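Long-range contacts in Zgc:56074 (Danio rerio, PDB 3E9D), which probably hydrolyses fructose-2,6-bisphosphate and fructose-1,6-bisphosphate, lowering the former to restrain glycolysis, as a histidine phosphatase of the phosphoglycerate mutase family: residues 7-12 / 177-182; 55-60 / 181-186; 84-89 / 129-134; 214-219 / 243-248. All coordinates share one frame; numbering follows the deposited sequence.

Contact 1 of 4, residues 7-12 / 177-182; sequences TIVRHG and HALMVS. With PO4 (phosphate ion), chain C; PO4 (phosphate ion), chain D.
T7 to R10 pair with L179 to S182 as parallel neighbours in the central sheet of the histidine phosphatase fold, the two short strands crossing at -21°. The tight part is the ladder, buried from T7 to V9 and from L179 to V181: V9 N donates to M180 O and S182 N to V9 O, both at 2.9 Å. On the face that holds V9 and L179, methyl CG2 of V9 packs on CD1 of L179 at 3.8 Å, with T7 CG2 against the same CD1. On the other face I8 and M180 run side by side, CG2 of I8 touching CE of M180. I187 and F186 of helix 184-197 cover this face, while helix 60-71 lies against L179 and V181.

The last rung, where R10 pairs with S182, is the less enclosed end: R10 is partly exposed, and side chains turn from packing to binding ions. H11 N still reaches S182 O at 3.0 Å, which ties the backbone of the residue that forms the phosphohistidine intermediate to the strand tip. R10, its chain extended from CG to NE (chi3 177°), brings a flat guanidinium between two bound phosphates, both at its edge. NE donates to O2 of the chain C phosphate at 2.9 Å; NH1 donates to O2 of the chain D phosphate and is also bonded to C215 O. NH2 bonds both ions, O3 of chain C at 3.1 Å and O1 of chain D at 2.9 Å.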
loop_
_atom_site.group_PDB
_atom_site.type_symbol
_atom_site.label_atom_id
_atom_site.label_comp_id
_atom_site.label_asym_id
_atom_site.label_seq_id
_atom_site.Cartn_x
_atom_site.Cartn_y
_atom_site.Cartn_z
ATOM N N THR A 7 -6.679 1.222 2.946
ATOM C CA THR A 7 -5.832 0.348 3.763
ATOM C C THR A 7 -4.831 -0.323 2.858
ATOM O O THR A 7 -5.205 -0.890 1.831
ATOM C CB THR A 7 -6.663 -0.714 4.506
ATOM O OG1 THR A 7 -7.539 -0.052 5.427
ATOM C CG2 THR A 7 -5.763 -1.705 5.269
ATOM N N ILE A 8 -3.563 -0.257 3.240
ATOM C CA ILE A 8 -2.480 -0.734 2.395
ATOM C C ILE A 8 -1.738 -1.853 3.120
ATOM O O ILE A 8 -1.281 -1.663 4.262
ATOM C CB ILE A 8 -1.468 0.398 2.118
ATOM C CG1 ILE A 8 -2.153 1.589 1.416
ATOM C CG2 ILE A 8 -0.259 -0.144 1.277
ATOM C CD1 ILE A 8 -1.260 2.877 1.345
ATOM N N VAL A 9 -1.601 -3.003 2.463
ATOM C CA VAL A 9 -0.983 -4.169 3.089
ATOM C C VAL A 9 0.123 -4.722 2.196
ATOM O O VAL A 9 -0.087 -4.925 1.000
ATOM C CB VAL A 9 -2.046 -5.288 3.376
ATOM C CG1 VAL A 9 -1.429 -6.483 4.148
ATOM C CG2 VAL A 9 -3.265 -4.711 4.123
ATOM N N ARG A 10 1.308 -4.948 2.760
ATOM C CA ARG A 10 2.346 -5.688 2.028
ATOM C C ARG A 10 2.033 -7.207 2.033
ATOM O O ARG A 10 1.530 -7.745 3.027
ATOM C CB ARG A 10 3.735 -5.420 2.633
ATOM C CG ARG A 10 4.873 -6.199 1.927
ATOM C CD ARG A 10 6.251 -5.892 2.531
ATOM N NE ARG A 10 7.267 -6.706 1.882
ATOM C CZ ARG A 10 8.342 -7.197 2.496
ATOM N NH1 ARG A 10 8.568 -6.960 3.793
ATOM N NH2 ARG A 10 9.181 -7.944 1.807
ATOM N N HIS A 11 2.355 -7.902 0.947
ATOM C CA HIS A 11 2.120 -9.352 0.853
ATOM C C HIS A 11 2.822 -10.111 2.002
ATOM O O HIS A 11 3.807 -9.624 2.594
ATOM C CB HIS A 11 2.637 -9.884 -0.506
ATOM C CG HIS A 11 4.128 -9.893 -0.590
ATOM N ND1 HIS A 11 4.887 -10.924 -0.082
ATOM C CD2 HIS A 11 5.004 -8.965 -1.042
ATOM C CE1 HIS A 11 6.170 -10.644 -0.230
ATOM N NE2 HIS A 11 6.271 -9.457 -0.805
ATOM N N GLY A 12 2.361 -11.333 2.262
ATOM C CA GLY A 12 2.976 -12.190 3.284
ATOM C C GLY A 12 4.327 -12.731 2.848
ATOM O O GLY A 12 4.636 -12.740 1.663
ATOM N N HIS A 177 -14.249 2.348 1.466
ATOM C CA HIS A 177 -12.985 1.838 2.014
ATOM C C HIS A 177 -12.336 0.870 1.047
ATOM O O HIS A 177 -12.871 -0.226 0.797
ATOM C CB HIS A 177 -13.237 1.136 3.352
ATOM C CG HIS A 177 -12.002 0.943 4.187
ATOM N ND1 HIS A 177 -12.031 0.966 5.562
ATOM C CD2 HIS A 177 -10.708 0.721 3.844
ATOM C CE1 HIS A 177 -10.809 0.777 6.036
ATOM N NE2 HIS A 177 -9.986 0.628 5.013
ATOM N N ALA A 178 -11.195 1.287 0.494
ATOM C CA ALA A 178 -10.444 0.471 -0.454
ATOM C C ALA A 178 -9.322 -0.287 0.246
ATOM O O ALA A 178 -8.697 0.240 1.172
ATOM C CB ALA A 178 -9.872 1.344 -1.569
ATOM N N LEU A 179 -9.076 -1.519 -0.204
ATOM C CA LEU A 179 -7.915 -2.305 0.231
ATOM C C LEU A 179 -6.920 -2.369 -0.908
ATOM O O LEU A 179 -7.303 -2.584 -2.052
ATOM C CB LEU A 179 -8.346 -3.722 0.624
ATOM C CG LEU A 179 -7.261 -4.749 0.990
ATOM C CD1 LEU A 179 -6.550 -4.291 2.280
ATOM C CD2 LEU A 179 -7.913 -6.146 1.190
ATOM N N MET A 180 -5.642 -2.168 -0.603
ATOM C CA MET A 180 -4.594 -2.212 -1.608
ATOM C C MET A 180 -3.574 -3.211 -1.083
ATOM O O MET A 180 -3.109 -3.076 0.044
ATOM C CB MET A 180 -3.980 -0.810 -1.803
ATOM C CG MET A 180 -2.683 -0.747 -2.637
ATOM S SD MET A 180 -1.925 0.931 -2.606
ATOM C CE MET A 180 -0.203 0.457 -2.649
ATOM N N VAL A 181 -3.226 -4.215 -1.892
ATOM C CA VAL A 181 -2.228 -5.216 -1.478
ATOM C C VAL A 181 -1.060 -5.157 -2.460
ATOM O O VAL A 181 -1.250 -5.319 -3.661
ATOM C CB VAL A 181 -2.833 -6.646 -1.325
ATOM C CG1 VAL A 181 -1.769 -7.646 -0.819
ATOM C CG2 VAL A 181 -4.003 -6.611 -0.323
ATOM N N SER A 182 0.138 -4.917 -1.934
ATOM C CA SER A 182 1.295 -4.608 -2.756
ATOM C C SER A 182 2.619 -5.076 -2.111
ATOM O O SER A 182 2.665 -6.092 -1.399
ATOM C CB SER A 182 1.313 -3.088 -3.083
ATOM O OG SER A 182 2.302 -2.748 -4.059
HETATM P P PO4 C . 8.474 -7.633 -1.929
HETATM O O1 PO4 C . 7.734 -8.095 -3.159
HETATM O O2 PO4 C . 7.603 -6.828 -0.993
HETATM O O3 PO4 C . 8.985 -8.820 -1.145
HETATM O O4 PO4 C . 9.683 -6.817 -2.333
HETATM P P PO4 D . 11.337 -9.045 4.862
HETATM O O1 PO4 D . 11.527 -8.621 3.421
HETATM O O2 PO4 D . 10.450 -8.022 5.567
HETATM O O3 PO4 D . 10.719 -10.434 4.953
HETATM O O4 PO4 D . 12.702 -9.106 5.540
#

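Contact 2 of 4, residues 55-60 / 181-186; sequences FVSNLQ and VSHGAF. With PO4 (phosphate ion), chain C.
S57 and H183 meet through their side chains: OG of S57 lies 2.7 Å from NE2 of H183, at the edge of the imidazole and near its plane, and either atom could be the donor. The same OG accepts from L59 N at 3.1 Å, closing an ST turn, so two bonds fix the hydroxyl beside the ring. At the other nitrogen, H183 ND1 donates to O1 of the chain C phosphate at 2.9 Å, while G184 N, in the first turn of helix 184-197, donates to O2 of that ion in a nearly straight bond (174°).

Backbone bonds come next. V181 N donates to F55 O, and S57 N to V181 O at 3.2 Å, at the C-terminal ends of parallel strands 53-56 and 177-182 of the histidine phosphatase sheet. Here H183, inferred to stabilise the transition state, sits at the N-cap of its helix; the ring of H11 meets its ring, and E89 is also beside it.

Van der Waals contacts complete the fit. V56 and V181 lie side by side, CG1 of V56 4.0 Å from CB of V181. L59 crosses H183 at about a right angle and sets CD1 3.5 Å from both NE2 and CE1 of the imidazole.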
loop_
_atom_site.group_PDB
_atom_site.type_symbol
_atom_site.label_atom_id
_atom_site.label_comp_id
_atom_site.label_asym_id
_atom_site.label_seq_id
_atom_site.Cartn_x
_atom_site.Cartn_y
_atom_site.Cartn_z
ATOM N N PHE A 55 -7.819 -3.756 -4.578
ATOM C CA PHE A 55 -6.833 -3.628 -5.651
ATOM C C PHE A 55 -5.576 -4.379 -5.242
ATOM O O PHE A 55 -5.089 -4.235 -4.108
ATOM C CB PHE A 55 -6.517 -2.153 -5.923
ATOM C CG PHE A 55 -7.748 -1.323 -6.162
ATOM C CD1 PHE A 55 -8.375 -1.350 -7.394
ATOM C CD2 PHE A 55 -8.319 -0.582 -5.129
ATOM C CE1 PHE A 55 -9.551 -0.627 -7.616
ATOM C CE2 PHE A 55 -9.501 0.154 -5.339
ATOM C CZ PHE A 55 -10.112 0.129 -6.585
ATOM N N VAL A 56 -5.053 -5.187 -6.153
ATOM C CA VAL A 56 -3.886 -6.006 -5.844
ATOM C C VAL A 56 -2.942 -5.966 -7.018
ATOM O O VAL A 56 -3.385 -5.873 -8.171
ATOM C CB VAL A 56 -4.292 -7.494 -5.618
ATOM C CG1 VAL A 56 -3.164 -8.250 -4.937
ATOM C CG2 VAL A 56 -5.568 -7.583 -4.769
ATOM N N SER A 57 -1.647 -6.094 -6.754
ATOM C CA SER A 57 -0.717 -6.270 -7.864
ATOM C C SER A 57 -0.988 -7.607 -8.592
ATOM O O SER A 57 -1.691 -8.487 -8.072
ATOM C CB SER A 57 0.731 -6.156 -7.397
ATOM O OG SER A 57 1.310 -7.405 -7.114
ATOM N N ASN A 58 -0.450 -7.707 -9.804
ATOM C CA ASN A 58 -0.519 -8.894 -10.642
ATOM C C ASN A 58 0.358 -10.062 -10.139
ATOM O O ASN A 58 0.343 -11.130 -10.739
ATOM C CB ASN A 58 -0.039 -8.501 -12.066
ATOM C CG ASN A 58 1.385 -7.952 -12.055
ATOM O OD1 ASN A 58 1.661 -6.960 -11.392
ATOM N ND2 ASN A 58 2.300 -8.609 -12.771
ATOM N N LEU A 59 1.142 -9.856 -9.076
ATOM C CA LEU A 59 2.125 -10.859 -8.617
ATOM C C LEU A 59 1.505 -11.844 -7.617
ATOM O O LEU A 59 0.735 -11.445 -6.759
ATOM C CB LEU A 59 3.380 -10.176 -8.029
ATOM C CG LEU A 59 4.144 -9.285 -9.038
ATOM C CD1 LEU A 59 5.220 -8.422 -8.347
ATOM C CD2 LEU A 59 4.744 -10.141 -10.140
ATOM N N GLN A 60 1.826 -13.129 -7.782
ATOM C CA GLN A 60 1.176 -14.214 -7.040
ATOM C C GLN A 60 1.202 -13.994 -5.520
ATOM O O GLN A 60 0.176 -14.173 -4.856
ATOM C CB GLN A 60 1.807 -15.570 -7.394
ATOM C CG GLN A 60 1.241 -16.719 -6.573
ATOM C CD GLN A 60 1.807 -18.085 -6.927
ATOM O OE1 GLN A 60 2.951 -18.220 -7.386
ATOM N NE2 GLN A 60 1.004 -19.116 -6.696
ATOM N N VAL A 181 -3.226 -4.215 -1.892
ATOM C CA VAL A 181 -2.228 -5.216 -1.478
ATOM C C VAL A 181 -1.060 -5.157 -2.460
ATOM O O VAL A 181 -1.250 -5.319 -3.661
ATOM C CB VAL A 181 -2.833 -6.646 -1.325
ATOM C CG1 VAL A 181 -1.769 -7.646 -0.819
ATOM C CG2 VAL A 181 -4.003 -6.611 -0.323
ATOM N N SER A 182 0.138 -4.917 -1.934
ATOM C CA SER A 182 1.295 -4.608 -2.756
ATOM C C SER A 182 2.619 -5.076 -2.111
ATOM O O SER A 182 2.665 -6.092 -1.399
ATOM C CB SER A 182 1.313 -3.088 -3.083
ATOM O OG SER A 182 2.302 -2.748 -4.059
ATOM N N HIS A 183 3.684 -4.326 -2.373
ATOM C CA HIS A 183 5.036 -4.783 -2.132
ATOM C C HIS A 183 5.848 -3.722 -1.377
ATOM O O HIS A 183 5.529 -2.535 -1.451
ATOM C CB HIS A 183 5.688 -5.106 -3.472
ATOM C CG HIS A 183 4.917 -6.102 -4.272
ATOM N ND1 HIS A 183 5.142 -7.455 -4.177
ATOM C CD2 HIS A 183 3.895 -5.946 -5.146
ATOM C CE1 HIS A 183 4.296 -8.093 -4.968
ATOM N NE2 HIS A 183 3.532 -7.197 -5.569
ATOM N N GLY A 184 6.897 -4.164 -0.686
ATOM C CA GLY A 184 7.604 -3.337 0.273
ATOM C C GLY A 184 8.228 -2.083 -0.307
ATOM O O GLY A 184 7.993 -0.990 0.197
ATOM N N ALA A 185 9.025 -2.235 -1.359
ATOM C CA ALA A 185 9.693 -1.080 -1.947
ATOM C C ALA A 185 8.669 -0.129 -2.557
ATOM O O ALA A 185 8.725 1.079 -2.319
ATOM C CB ALA A 185 10.751 -1.496 -2.960
ATOM N N PHE A 186 7.713 -0.680 -3.309
ATOM C CA PHE A 186 6.625 0.143 -3.868
ATOM C C PHE A 186 5.845 0.937 -2.804
ATOM O O PHE A 186 5.594 2.146 -2.969
ATOM C CB PHE A 186 5.648 -0.729 -4.651
ATOM C CG PHE A 186 4.553 0.049 -5.312
ATOM C CD1 PHE A 186 4.737 0.577 -6.589
ATOM C CD2 PHE A 186 3.325 0.250 -4.661
ATOM C CE1 PHE A 186 3.706 1.299 -7.223
ATOM C CE2 PHE A 186 2.307 0.976 -5.277
ATOM C CZ PHE A 186 2.495 1.496 -6.565
HETATM P P PO4 C . 8.474 -7.633 -1.929
HETATM O O1 PO4 C . 7.734 -8.095 -3.159
HETATM O O2 PO4 C . 7.603 -6.828 -0.993
HETATM O O3 PO4 C . 8.985 -8.820 -1.145
HETATM O O4 PO4 C . 9.683 -6.817 -2.333
#

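Contact 3 of 4, residues 84-89 / 129-134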
loop_
_atom_site.group_PDB
_atom_site.type_symbol
_atom_site.label_atom_id
_atom_site.label_comp_id
_atom_site.label_asym_id
_atom_site.label_seq_id
_atom_site.Cartn_x
_atom_site.Cartn_y
_atom_site.Cartn_z
ATOM N N ASP A 84 -4.147 -4.923 -10.599
ATOM C CA ASP A 84 -3.587 -3.764 -11.275
ATOM C C ASP A 84 -2.068 -3.860 -11.311
ATOM O O ASP A 84 -1.420 -3.730 -10.278
ATOM C CB ASP A 84 -4.044 -2.440 -10.636
ATOM C CG ASP A 84 -3.722 -1.210 -11.524
ATOM O OD1 ASP A 84 -2.818 -1.304 -12.408
ATOM O OD2 ASP A 84 -4.368 -0.142 -11.333
ATOM N N PRO A 85 -1.493 -4.074 -12.513
ATOM C CA PRO A 85 -0.048 -4.179 -12.660
ATOM C C PRO A 85 0.703 -2.929 -12.184
ATOM O O PRO A 85 1.893 -3.021 -11.902
ATOM C CB PRO A 85 0.139 -4.362 -14.166
ATOM C CG PRO A 85 -1.168 -4.933 -14.643
ATOM C CD PRO A 85 -2.186 -4.218 -13.814
ATOM N N LEU A 86 0.025 -1.782 -12.065
ATOM C CA LEU A 86 0.703 -0.590 -11.550
ATOM C C LEU A 86 1.159 -0.762 -10.093
ATOM O O LEU A 86 2.055 -0.051 -9.632
ATOM C CB LEU A 86 -0.176 0.673 -11.705
ATOM C CG LEU A 86 -0.414 1.248 -13.111
ATOM C CD1 LEU A 86 -1.579 2.291 -13.089
ATOM C CD2 LEU A 86 0.878 1.889 -13.651
ATOM N N LEU A 87 0.555 -1.717 -9.379
ATOM C CA LEU A 87 0.963 -2.015 -7.995
ATOM C C LEU A 87 2.132 -3.006 -7.822
ATOM O O LEU A 87 2.447 -3.379 -6.678
ATOM C CB LEU A 87 -0.235 -2.541 -7.186
ATOM C CG LEU A 87 -1.460 -1.631 -7.100
ATOM C CD1 LEU A 87 -2.582 -2.324 -6.306
ATOM C CD2 LEU A 87 -1.075 -0.282 -6.438
ATOM N N ARG A 88 2.735 -3.466 -8.922
ATOM C CA ARG A 88 3.854 -4.416 -8.851
ATOM C C ARG A 88 5.054 -3.806 -8.156
ATOM O O ARG A 88 5.231 -2.576 -8.133
ATOM C CB ARG A 88 4.265 -4.949 -10.240
ATOM C CG ARG A 88 4.896 -3.900 -11.192
ATOM C CD ARG A 88 4.913 -4.438 -12.661
ATOM N NE ARG A 88 5.540 -3.488 -13.582
ATOM C CZ ARG A 88 4.919 -2.468 -14.178
ATOM N NH1 ARG A 88 3.626 -2.220 -13.955
ATOM N NH2 ARG A 88 5.599 -1.681 -15.003
ATOM N N GLU A 89 5.884 -4.682 -7.611
ATOM C CA GLU A 89 7.082 -4.280 -6.913
ATOM C C GLU A 89 8.046 -3.527 -7.849
ATOM O O GLU A 89 8.043 -3.747 -9.059
ATOM C CB GLU A 89 7.776 -5.529 -6.347
ATOM C CG GLU A 89 9.070 -5.252 -5.536
ATOM C CD GLU A 89 8.859 -4.264 -4.379
ATOM O OE1 GLU A 89 8.359 -3.143 -4.628
ATOM O OE2 GLU A 89 9.196 -4.602 -3.210
ATOM N N LYS A 129 7.561 5.780 -8.489
ATOM C CA LYS A 129 6.641 6.826 -8.032
ATOM C C LYS A 129 5.626 7.243 -9.106
ATOM O O LYS A 129 4.441 7.463 -8.805
ATOM C CB LYS A 129 7.420 8.046 -7.538
ATOM C CG LYS A 129 6.540 9.104 -6.866
ATOM C CD LYS A 129 7.294 10.439 -6.683
ATOM C CE LYS A 129 8.406 10.320 -5.664
ATOM N NZ LYS A 129 9.032 11.658 -5.361
ATOM N N THR A 130 6.095 7.366 -10.354
ATOM C CA THR A 130 5.195 7.609 -11.476
ATOM C C THR A 130 4.090 6.543 -11.573
ATOM O O THR A 130 2.932 6.879 -11.808
ATOM C CB THR A 130 5.990 7.722 -12.796
ATOM O OG1 THR A 130 6.841 8.877 -12.705
ATOM C CG2 THR A 130 5.072 7.848 -14.010
ATOM N N ARG A 131 4.443 5.271 -11.366
ATOM C CA ARG A 131 3.436 4.195 -11.342
ATOM C C ARG A 131 2.378 4.389 -10.249
ATOM O O ARG A 131 1.172 4.221 -10.495
ATOM C CB ARG A 131 4.097 2.816 -11.192
ATOM C CG ARG A 131 4.844 2.363 -12.452
ATOM C CD ARG A 131 5.046 0.852 -12.444
ATOM N NE ARG A 131 6.121 0.373 -11.555
ATOM C CZ ARG A 131 5.927 -0.321 -10.434
ATOM N NH1 ARG A 131 4.694 -0.595 -10.003
ATOM N NH2 ARG A 131 6.967 -0.767 -9.749
ATOM N N PHE A 132 2.829 4.744 -9.046
ATOM C CA PHE A 132 1.900 5.048 -7.955
ATOM C C PHE A 132 1.006 6.252 -8.283
ATOM O O PHE A 132 -0.201 6.209 -8.022
ATOM C CB PHE A 132 2.618 5.257 -6.620
ATOM C CG PHE A 132 1.675 5.525 -5.464
ATOM C CD1 PHE A 132 0.742 4.564 -5.077
ATOM C CD2 PHE A 132 1.722 6.731 -4.773
ATOM C CE1 PHE A 132 -0.138 4.792 -4.019
ATOM C CE2 PHE A 132 0.866 6.976 -3.693
ATOM C CZ PHE A 132 -0.068 6.006 -3.312
ATOM N N LYS A 133 1.590 7.299 -8.866
ATOM C CA LYS A 133 0.819 8.481 -9.302
ATOM C C LYS A 133 -0.262 8.099 -10.313
ATOM O O LYS A 133 -1.391 8.602 -10.249
ATOM C CB LYS A 133 1.723 9.557 -9.915
ATOM C CG LYS A 133 2.607 10.325 -8.918
ATOM C CD LYS A 133 3.395 11.411 -9.661
ATOM C CE LYS A 133 4.661 11.813 -8.928
ATOM N NZ LYS A 133 5.620 12.530 -9.864
ATOM N N MET A 134 0.087 7.209 -11.247
ATOM C CA MET A 134 -0.880 6.706 -12.229
ATOM C C MET A 134 -1.955 5.861 -11.549
ATOM O O MET A 134 -3.146 5.932 -11.894
ATOM C CB MET A 134 -0.184 5.894 -13.326
ATOM C CG MET A 134 0.752 6.720 -14.217
ATOM S SD MET A 134 1.781 5.631 -15.271
ATOM C CE MET A 134 0.507 4.767 -16.222
#
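The backbone of 84-89 makes a short 3-10 turn at 85-87, opened by an Asx turn (L86 N to D84 OD1), and comes nearest helix 125-146 where the CA atoms of L86 and R131 are 5.5 Å apart. This is the loop of the histidine phosphatase fold that carries E89, the inferred proton donor/acceptor. R131 reaches over from the helix, its chain bent at chi3 (-77°), and grips R88 O end-on with NH1 at 2.8 Å and NH2 at 3.0 Å, both from the same face of the carbonyl plane. NH1 also makes a weak bond to L86 O, and E123 pairs with NE. An alanine in place of R131 would probably leave R88 O without these two donors and E123 without its partner, letting the loop before E89 shift.

Despite their like charge, the R88 and R131 guanidinium groups stack, planes at 24°: CD of R131 lies over one face of R88's and CG of R88 over one face of R131's, both offset toward the rim. R88 NH1 also donates to P85 O, which R88 N reaches from the opposite face. L86 and M134 cross at about a right angle, CD1 of L86 3.9 Å from CB of M134.

Contact 4 of 4, residues 214-219 / 243-248; sequences PCPNTG and FINRKD
P214 meets N245 through its carbonyl: O lies 3.2 Å from N245 ND2, at an angle too poor for a hydrogen bond, and that amide instead donates to S213 O. Next in line, C215 lies against the other end of the same amide, with OD1 of N245 3.2 Å from both CB and SG; with SG anti to the backbone N (chi1 -170°), the sulfur is put beside OD1. The ring of P216 crosses the side chains of N245 and K247 obliquely, CD 3.9 Å from CB of N245 and CG 4.0 Å from CD of K247, in apolar packing that reaches the surface. From P216 the chain makes a type II turn, closed by G219 N donating to P216 O at 2.9 Å, with T218 at its third position. At the end of the turn G219 sets CA 3.4 Å from R246 O, a CA-H...O contact.

An alanine in place of N245 would probably open a gap beside C215 and leave S213 O without its amide donor.

N245 and R246 both face I220, which makes a G1 bulge where strand 233-246 turns its corner at the edge of the sheet. The loop 214-219 leads from helix 208-211 into strand 220-230, its C215 O taking a bond from R10 NH1 and its N217 bonding H11 O, while helix 33-45 covers N217 and T218.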
loop_
_atom_site.group_PDB
_atom_site.type_symbol
_atom_site.label_atom_id
_atom_site.label_comp_id
_atom_site.label_asym_id
_atom_site.label_seq_id
_atom_site.Cartn_x
_atom_site.Cartn_y
_atom_site.Cartn_z
ATOM N N PRO A 214 10.744 0.742 6.541
ATOM C CA PRO A 214 10.350 -0.306 5.591
ATOM C C PRO A 214 9.140 -1.093 6.137
ATOM O O PRO A 214 9.023 -1.260 7.357
ATOM C CB PRO A 214 11.596 -1.194 5.477
ATOM C CG PRO A 214 12.441 -0.904 6.699
ATOM C CD PRO A 214 11.993 0.432 7.276
ATOM N N CYS A 215 8.225 -1.510 5.267
ATOM C CA CYS A 215 7.018 -2.218 5.710
ATOM C C CYS A 215 7.285 -3.706 5.913
ATOM O O CYS A 215 7.858 -4.355 5.024
ATOM C CB CYS A 215 5.876 -2.052 4.709
ATOM S SG CYS A 215 4.281 -2.685 5.380
ATOM N N PRO A 216 6.874 -4.260 7.070
ATOM C CA PRO A 216 7.071 -5.715 7.241
ATOM C C PRO A 216 6.082 -6.483 6.388
ATOM O O PRO A 216 5.133 -5.893 5.876
ATOM C CB PRO A 216 6.782 -5.956 8.728
ATOM C CG PRO A 216 5.927 -4.782 9.154
ATOM C CD PRO A 216 6.322 -3.613 8.275
ATOM N N ASN A 217 6.307 -7.786 6.230
ATOM C CA ASN A 217 5.335 -8.648 5.557
ATOM C C ASN A 217 3.971 -8.561 6.263
ATOM O O ASN A 217 3.880 -8.764 7.482
ATOM C CB ASN A 217 5.825 -10.097 5.557
ATOM C CG ASN A 217 6.940 -10.341 4.571
ATOM O OD1 ASN A 217 8.047 -10.675 4.969
ATOM N ND2 ASN A 217 6.651 -10.213 3.279
ATOM N N THR A 218 2.925 -8.268 5.491
ATOM C CA THR A 218 1.564 -7.993 6.003
ATOM C C THR A 218 1.439 -6.774 6.940
ATOM O O THR A 218 0.430 -6.626 7.630
ATOM C CB THR A 218 0.831 -9.252 6.605
ATOM O OG1 THR A 218 1.383 -9.597 7.888
ATOM C CG2 THR A 218 0.938 -10.435 5.658
ATOM N N GLY A 219 2.444 -5.898 6.934
ATOM C CA GLY A 219 2.357 -4.634 7.677
ATOM C C GLY A 219 1.250 -3.807 7.048
ATOM O O GLY A 219 1.059 -3.843 5.814
ATOM N N PHE A 243 -2.195 5.402 10.381
ATOM C CA PHE A 243 -1.112 4.587 10.931
ATOM C C PHE A 243 -0.277 4.026 9.784
ATOM O O PHE A 243 -0.760 3.935 8.635
ATOM C CB PHE A 243 -1.618 3.492 11.902
ATOM C CG PHE A 243 -2.704 2.573 11.324
ATOM C CD1 PHE A 243 -2.360 1.483 10.522
ATOM C CD2 PHE A 243 -4.055 2.790 11.621
ATOM C CE1 PHE A 243 -3.341 0.604 10.014
ATOM C CE2 PHE A 243 -5.066 1.927 11.120
ATOM C CZ PHE A 243 -4.707 0.834 10.315
ATOM N N ILE A 244 0.981 3.699 10.083
ATOM C CA ILE A 244 1.935 3.248 9.067
ATOM C C ILE A 244 2.651 1.998 9.561
ATOM O O ILE A 244 3.144 1.962 10.700
ATOM C CB ILE A 244 3.020 4.329 8.739
ATOM C CG1 ILE A 244 2.411 5.687 8.359
ATOM C CG2 ILE A 244 4.013 3.835 7.644
ATOM C CD1 ILE A 244 1.764 5.721 7.010
ATOM N N ASN A 245 2.704 0.985 8.698
ATOM C CA ASN A 245 3.432 -0.276 8.949
ATOM C C ASN A 245 3.061 -0.971 10.261
ATOM O O ASN A 245 3.923 -1.519 10.959
ATOM C CB ASN A 245 4.941 -0.044 8.870
ATOM C CG ASN A 245 5.388 0.415 7.496
ATOM O OD1 ASN A 245 4.642 0.310 6.517
ATOM N ND2 ASN A 245 6.620 0.910 7.410
ATOM N N ARG A 246 1.772 -0.933 10.595
ATOM C CA ARG A 246 1.269 -1.574 11.801
ATOM C C ARG A 246 1.337 -3.113 11.668
ATOM O O ARG A 246 0.975 -3.671 10.641
ATOM C CB ARG A 246 -0.164 -1.110 12.079
ATOM C CG ARG A 246 -0.797 -1.776 13.291
ATOM C CD ARG A 246 -2.201 -1.272 13.550
ATOM N NE ARG A 246 -2.238 0.116 14.020
ATOM C CZ ARG A 246 -3.357 0.745 14.381
ATOM N NH1 ARG A 246 -4.533 0.101 14.333
ATOM N NH2 ARG A 246 -3.303 2.007 14.819
ATOM N N LYS A 247 1.775 -3.781 12.728
ATOM C CA LYS A 247 1.935 -5.229 12.696
ATOM C C LYS A 247 1.506 -5.850 14.032
ATOM O O LYS A 247 2.064 -6.858 14.466
ATOM C CB LYS A 247 3.377 -5.588 12.316
ATOM C CG LYS A 247 4.434 -4.909 13.202
ATOM C CD LYS A 247 5.832 -5.525 13.051
ATOM C CE LYS A 247 5.796 -7.054 13.161
ATOM N NZ LYS A 247 7.152 -7.674 13.399
ATOM N N ASP A 248 0.494 -5.248 14.661
ATOM C CA ASP A 248 -0.071 -5.754 15.916
ATOM C C ASP A 248 -0.573 -7.185 15.751
ATOM O O ASP A 248 -0.432 -8.012 16.667
ATOM C CB ASP A 248 -1.216 -4.858 16.402
ATOM C CG ASP A 248 -0.759 -3.434 16.750
ATOM O OD1 ASP A 248 0.453 -3.225 16.918
ATOM O OD2 ASP A 248 -1.617 -2.518 16.860
#

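Overall arrangement
Contacts 1 and 2 are buried and share strand 177-182, which pairs with 2-10 on one flank and 53-56 on the other; both end at the chain C phosphate, and there the backbone ladders give way to side chains, R10 and H11 in contact 1 and H183 in contact 2. Contacts 3 and 4 are only partly buried and lie on opposite sides of the chain's centre, about 19 Å apart between centres. Contact 3 hangs on arginine-to-carbonyl bonds and stacked guanidinium groups, whereas contact 4 has no hydrogen bond across it and relies on proline and amide packing. Each still touches the core: L87 O meets S182 OG, and C215 O meets R10 NH1.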